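Local atomic coordinates of aminopeptidase N (PDB entry 5DLL), a protein that removes N-terminal amino acids from peptides as a zinc-dependent M1-family metallopeptidase, probably in the turnover of intracellular peptides. Residues K14-N25 and H374-N386. Residues are numbered along the deposited sequence; the frame is centred on the assembly and turned at random.
Sequences KIKYLKDYKPSN and HPIRPESYIEMNN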
loop_
_atom_site.group_PDB
_atom_site.type_symbol
_atom_site.label_atom_id
_atom_site.label_comp_id
_atom_site.label_asym_id
_atom_site.label_seq_id
_atom_site.Cartn_x
_atom_site.Cartn_y
_atom_site.Cartn_z
ATOM N N LYS A 14 -11.710 1.937 26.315
ATOM C CA LYS A 14 -10.503 2.136 27.165
ATOM C C LYS A 14 -9.299 2.531 26.318
ATOM O O LYS A 14 -8.845 1.764 25.470
ATOM C CB LYS A 14 -10.190 0.866 27.964
ATOM C CG LYS A 14 -11.033 0.725 29.221
ATOM C CD LYS A 14 -11.208 -0.725 29.640
ATOM C CE LYS A 14 -12.259 -0.847 30.732
ATOM N NZ LYS A 14 -12.658 -2.258 30.976
ATOM N N ILE A 15 -8.778 3.728 26.570
ATOM C CA ILE A 15 -7.640 4.251 25.831
ATOM C C ILE A 15 -6.362 3.646 26.405
ATOM O O ILE A 15 -6.214 3.531 27.623
ATOM C CB ILE A 15 -7.571 5.797 25.897
ATOM C CG1 ILE A 15 -8.822 6.427 25.261
ATOM C CG2 ILE A 15 -6.319 6.315 25.198
ATOM C CD1 ILE A 15 -10.023 6.537 26.178
ATOM N N LYS A 16 -5.454 3.250 25.515
ATOM C CA LYS A 16 -4.144 2.728 25.898
ATOM C C LYS A 16 -3.076 3.749 25.531
ATOM O O LYS A 16 -3.146 4.355 24.465
ATOM C CB LYS A 16 -3.886 1.390 25.202
ATOM C CG LYS A 16 -4.716 0.246 25.774
ATOM C CD LYS A 16 -4.904 -0.901 24.790
ATOM C CE LYS A 16 -5.948 -0.581 23.728
ATOM N NZ LYS A 16 -7.285 -0.252 24.296
ATOM N N TYR A 17 -2.097 3.940 26.414
ATOM C CA TYR A 17 -1.109 5.015 26.258
ATOM C C TYR A 17 0.319 4.496 26.104
ATOM O O TYR A 17 0.748 3.610 26.840
ATOM C CB TYR A 17 -1.181 5.976 27.450
ATOM C CG TYR A 17 -2.478 6.753 27.524
ATOM C CD1 TYR A 17 -2.663 7.906 26.760
ATOM C CD2 TYR A 17 -3.525 6.331 28.347
ATOM C CE1 TYR A 17 -3.848 8.618 26.814
ATOM C CE2 TYR A 17 -4.715 7.037 28.405
ATOM C CZ TYR A 17 -4.869 8.182 27.637
ATOM O OH TYR A 17 -6.043 8.895 27.687
ATOM N N LEU A 18 1.053 5.076 25.155
ATOM C CA LEU A 18 2.443 4.694 24.881
ATOM C C LEU A 18 3.359 4.865 26.098
ATOM O O LEU A 18 4.229 4.028 26.343
ATOM C CB LEU A 18 2.989 5.504 23.695
ATOM C CG LEU A 18 4.465 5.324 23.312
ATOM C CD1 LEU A 18 4.808 3.864 23.044
ATOM C CD2 LEU A 18 4.809 6.184 22.105
ATOM N N LYS A 19 3.159 5.947 26.850
ATOM C CA LYS A 19 3.951 6.217 28.058
ATOM C C LYS A 19 3.710 5.198 29.180
ATOM O O LYS A 19 4.505 5.113 30.116
ATOM C CB LYS A 19 3.678 7.632 28.575
ATOM C CG LYS A 19 2.296 7.823 29.184
ATOM C CD LYS A 19 1.892 9.289 29.202
ATOM C CE LYS A 19 0.593 9.502 29.963
ATOM N NZ LYS A 19 -0.554 8.771 29.355
ATOM N N ASP A 20 2.621 4.434 29.088
ATOM C CA ASP A 20 2.330 3.376 30.061
ATOM C C ASP A 20 3.122 2.082 29.849
ATOM O O ASP A 20 3.024 1.172 30.675
ATOM C CB ASP A 20 0.832 3.038 30.055
ATOM C CG ASP A 20 -0.032 4.173 30.571
ATOM O OD1 ASP A 20 0.508 5.080 31.248
ATOM O OD2 ASP A 20 -1.257 4.148 30.307
ATOM N N TYR A 21 3.893 1.981 28.767
ATOM C CA TYR A 21 4.579 0.729 28.459
ATOM C C TYR A 21 5.453 0.265 29.626
ATOM O O TYR A 21 6.263 1.029 30.156
ATOM C CB TYR A 21 5.430 0.821 27.180
ATOM C CG TYR A 21 6.296 -0.416 26.970
ATOM C CD1 TYR A 21 5.784 -1.562 26.344
ATOM C CD2 TYR A 21 7.612 -0.458 27.434
ATOM C CE1 TYR A 21 6.568 -2.697 26.172
ATOM C CE2 TYR A 21 8.397 -1.590 27.270
ATOM C CZ TYR A 21 7.872 -2.705 26.642
ATOM O OH TYR A 21 8.666 -3.817 26.486
ATOM N N LYS A 22 5.247 -0.988 30.024
ATOM C CA LYS A 22 6.130 -1.689 30.944
ATOM C C LYS A 22 6.526 -3.002 30.284
ATOM O O LYS A 22 5.676 -3.668 29.687
ATOM C CB LYS A 22 5.419 -1.993 32.264
ATOM C CG LYS A 22 5.554 -0.921 33.331
ATOM C CD LYS A 22 4.878 -1.375 34.618
ATOM C CE LYS A 22 4.812 -0.266 35.659
ATOM N NZ LYS A 22 6.132 0.012 36.286
ATOM N N PRO A 23 7.811 -3.389 30.386
ATOM C CA PRO A 23 8.158 -4.708 29.867
ATOM C C PRO A 23 7.418 -5.800 30.631
ATOM O O PRO A 23 7.090 -5.618 31.806
ATOM C CB PRO A 23 9.670 -4.805 30.099
ATOM C CG PRO A 23 9.983 -3.783 31.132
ATOM C CD PRO A 23 8.975 -2.691 30.960
ATOM N N SER A 24 7.140 -6.913 29.959
ATOM C CA SER A 24 6.517 -8.063 30.603
ATOM C C SER A 24 7.384 -8.534 31.769
ATOM O O SER A 24 8.602 -8.615 31.636
ATOM C CB SER A 24 6.341 -9.197 29.598
ATOM O OG SER A 24 5.644 -10.281 30.178
ATOM N N ASN A 25 6.761 -8.828 32.909
ATOM C CA ASN A 25 7.504 -9.316 34.078
ATOM C C ASN A 25 8.000 -10.759 33.929
ATOM O O ASN A 25 8.910 -11.178 34.642
ATOM C CB ASN A 25 6.700 -9.130 35.382
ATOM C CG ASN A 25 5.481 -10.035 35.477
ATOM O OD1 ASN A 25 4.963 -10.521 34.474
ATOM N ND2 ASN A 25 5.010 -10.255 36.700
ATOM N N HIS A 374 -2.781 12.633 13.064
ATOM C CA HIS A 374 -1.945 12.016 14.093
ATOM C C HIS A 374 -0.483 11.913 13.652
ATOM O O HIS A 374 -0.185 12.055 12.463
ATOM C CB HIS A 374 -2.492 10.630 14.486
ATOM C CG HIS A 374 -2.616 9.664 13.345
ATOM N ND1 HIS A 374 -3.639 9.728 12.423
ATOM C CD2 HIS A 374 -1.866 8.592 12.998
ATOM C CE1 HIS A 374 -3.503 8.747 11.547
ATOM N NE2 HIS A 374 -2.435 8.043 11.874
ATOM N N PRO A 375 0.438 11.689 14.613
ATOM C CA PRO A 375 1.828 11.429 14.240
ATOM C C PRO A 375 1.993 9.989 13.765
ATOM O O PRO A 375 1.086 9.173 13.945
ATOM C CB PRO A 375 2.609 11.659 15.550
ATOM C CG PRO A 375 1.607 12.075 16.585
ATOM C CD PRO A 375 0.262 11.660 16.076
ATOM N N ILE A 376 3.139 9.674 13.171
ATOM C CA ILE A 376 3.399 8.304 12.713
ATOM C C ILE A 376 3.585 7.341 13.898
ATOM O O ILE A 376 3.340 6.132 13.770
ATOM C CB ILE A 376 4.583 8.231 11.716
ATOM C CG1 ILE A 376 5.912 8.603 12.386
ATOM C CG2 ILE A 376 4.305 9.126 10.514
ATOM C CD1 ILE A 376 7.130 8.330 11.526
ATOM N N ARG A 377 4.018 7.885 15.038
ATOM C CA ARG A 377 3.992 7.163 16.311
ATOM C C ARG A 377 3.082 7.914 17.290
ATOM O O ARG A 377 3.532 8.836 17.986
ATOM C CB ARG A 377 5.399 7.006 16.890
ATOM C CG ARG A 377 5.449 6.155 18.154
ATOM C CD ARG A 377 6.820 6.190 18.800
ATOM N NE ARG A 377 7.223 7.561 19.098
ATOM C CZ ARG A 377 8.472 7.958 19.331
ATOM N NH1 ARG A 377 9.484 7.089 19.323
ATOM N NH2 ARG A 377 8.708 9.244 19.575
ATOM N N PRO A 378 1.788 7.530 17.335
ATOM C CA PRO A 378 0.837 8.134 18.271
ATOM C C PRO A 378 1.210 7.900 19.737
ATOM O O PRO A 378 1.974 6.980 20.038
ATOM C CB PRO A 378 -0.485 7.425 17.941
ATOM C CG PRO A 378 -0.320 6.907 16.556
ATOM C CD PRO A 378 1.131 6.559 16.436
ATOM N N GLU A 379 0.678 8.741 20.626
ATOM C CA GLU A 379 0.859 8.582 22.076
ATOM C C GLU A 379 -0.332 7.858 22.727
ATOM O O GLU A 379 -0.329 7.622 23.940
ATOM C CB GLU A 379 1.089 9.951 22.745
ATOM C CG GLU A 379 2.535 10.443 22.704
ATOM C CD GLU A 379 3.429 9.769 23.740
ATOM O OE1 GLU A 379 3.133 9.862 24.951
ATOM O OE2 GLU A 379 4.443 9.152 23.348
ATOM N N SER A 380 -1.338 7.509 21.920
ATOM C CA SER A 380 -2.526 6.819 22.408
ATOM C C SER A 380 -3.276 6.126 21.281
ATOM O O SER A 380 -3.132 6.497 20.115
ATOM C CB SER A 380 -3.477 7.812 23.074
ATOM O OG SER A 380 -4.002 8.721 22.121
ATOM N N TYR A 381 -4.083 5.128 21.643
ATOM C CA TYR A 381 -5.036 4.511 20.714
ATOM C C TYR A 381 -6.203 3.830 21.443
ATOM O O TYR A 381 -6.139 3.573 22.650
ATOM C CB TYR A 381 -4.330 3.525 19.764
ATOM C CG TYR A 381 -4.119 2.116 20.297
ATOM C CD1 TYR A 381 -3.078 1.826 21.173
ATOM C CD2 TYR A 381 -4.943 1.069 19.895
ATOM C CE1 TYR A 381 -2.874 0.538 21.649
ATOM C CE2 TYR A 381 -4.751 -0.221 20.364
ATOM C CZ TYR A 381 -3.712 -0.484 21.239
ATOM O OH TYR A 381 -3.517 -1.763 21.711
ATOM N N ILE A 382 -7.263 3.551 20.684
ATOM C CA ILE A 382 -8.478 2.906 21.185
ATOM C C ILE A 382 -8.560 1.475 20.639
ATOM O O ILE A 382 -8.610 0.512 21.405
ATOM C CB ILE A 382 -9.746 3.687 20.766
ATOM C CG1 ILE A 382 -9.677 5.141 21.258
ATOM C CG2 ILE A 382 -11.000 2.997 21.294
ATOM C CD1 ILE A 382 -10.656 6.071 20.569
ATOM N N GLU A 383 -8.566 1.356 19.312
ATOM C CA GLU A 383 -8.570 0.060 18.623
ATOM C C GLU A 383 -7.407 0.007 17.630
ATOM O O GLU A 383 -6.894 1.048 17.214
ATOM C CB GLU A 383 -9.903 -0.168 17.898
ATOM C CG GLU A 383 -10.312 0.965 16.961
ATOM C CD GLU A 383 -11.574 0.670 16.170
ATOM O OE1 GLU A 383 -11.960 1.520 15.340
ATOM O OE2 GLU A 383 -12.182 -0.402 16.373
ATOM N N MET A 384 -7.005 -1.205 17.251
ATOM C CA MET A 384 -5.870 -1.413 16.335
ATOM C C MET A 384 -6.004 -0.708 14.982
ATOM O O MET A 384 -4.995 -0.366 14.365
ATOM C CB MET A 384 -5.632 -2.911 16.100
ATOM C CG MET A 384 -4.876 -3.608 17.222
ATOM S SD MET A 384 -3.224 -2.937 17.501
ATOM C CE MET A 384 -2.476 -3.132 15.886
ATOM N N ASN A 385 -7.238 -0.496 14.526
ATOM C CA ASN A 385 -7.503 0.189 13.253
ATOM C C ASN A 385 -7.072 1.658 13.228
ATOM O O ASN A 385 -6.969 2.249 12.153
ATOM C CB ASN A 385 -8.990 0.087 12.888
ATOM C CG ASN A 385 -9.418 -1.337 12.583
ATOM O OD1 ASN A 385 -8.867 -1.986 11.693
ATOM N ND2 ASN A 385 -10.409 -1.828 13.320
ATOM N N ASN A 386 -6.837 2.244 14.404
ATOM C CA ASN A 386 -6.277 3.597 14.512
ATOM C C ASN A 386 -4.873 3.693 13.904
ATOM O O ASN A 386 -4.474 4.749 13.414
ATOM C CB ASN A 386 -6.218 4.049 15.980
ATOM C CG ASN A 386 -7.593 4.184 16.622
ATOM O OD1 ASN A 386 -8.578 3.627 16.138
ATOM N ND2 ASN A 386 -7.660 4.926 17.724
#
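Two torsions set the meeting of Lys16 with Tyr381: chi1 of 84° sets CG of Tyr381 between its own backbone N and carbonyl carbon, and the lysine chain, extended as far as CD, bends at its last two torsions, about CG-CD (chi3 -77°) and CD-CE, to lie across the ring. CE of Lys16 comes 3.3 Å from CZ of Tyr381, while the ammonium sits over the ring face, with NZ of Lys16 5.0 Å from the centroid of the Tyr381 ring, a cation-pi contact. The same nitrogen bonds the carbonyl of Lys14 (NZ to O 2.8 Å) and, weakly, that of Ile382.

Beneath this pair the backbones form a minimal antiparallel sheet of two short strands. Lys16 and Tyr381 are its hydrogen-bonded pair: N of Lys16 lies 3.0 Å from O of Tyr381, almost straight at 176°, and the amide of Tyr381 answers to O of Lys16. Tyr17 and Ser380 follow as the non-hydrogen-bonded pair on the other face, where the Tyr17 ring approaches CB of Ser380 obliquely. Farther along, N of Leu18 donates to O of Glu379 (3.1 Å), just where the first strand gives way to a 3-10 turn.

The side chains of Leu18 and Glu379 cross at about a right angle, with methyl CD2 of Leu18 against OE2 of Glu379. CD2 also lies 3.9 Å from CD of Arg377; the Arg377 guanidinium forms a salt bridge with Asp431, and Phe326 touches the Leu18 side chain.

The pairing thus fastens the first modelled residues, which run on into strand 26-36 of the large mixed sheet, onto the surface of the catalytic domain. Main-chain bonds supply its register, and with one ammonium bonded to the Lys14 carbonyl, weakly to that of Ile382, and set over an aromatic face, the lysine's positive charge is probably stabilised.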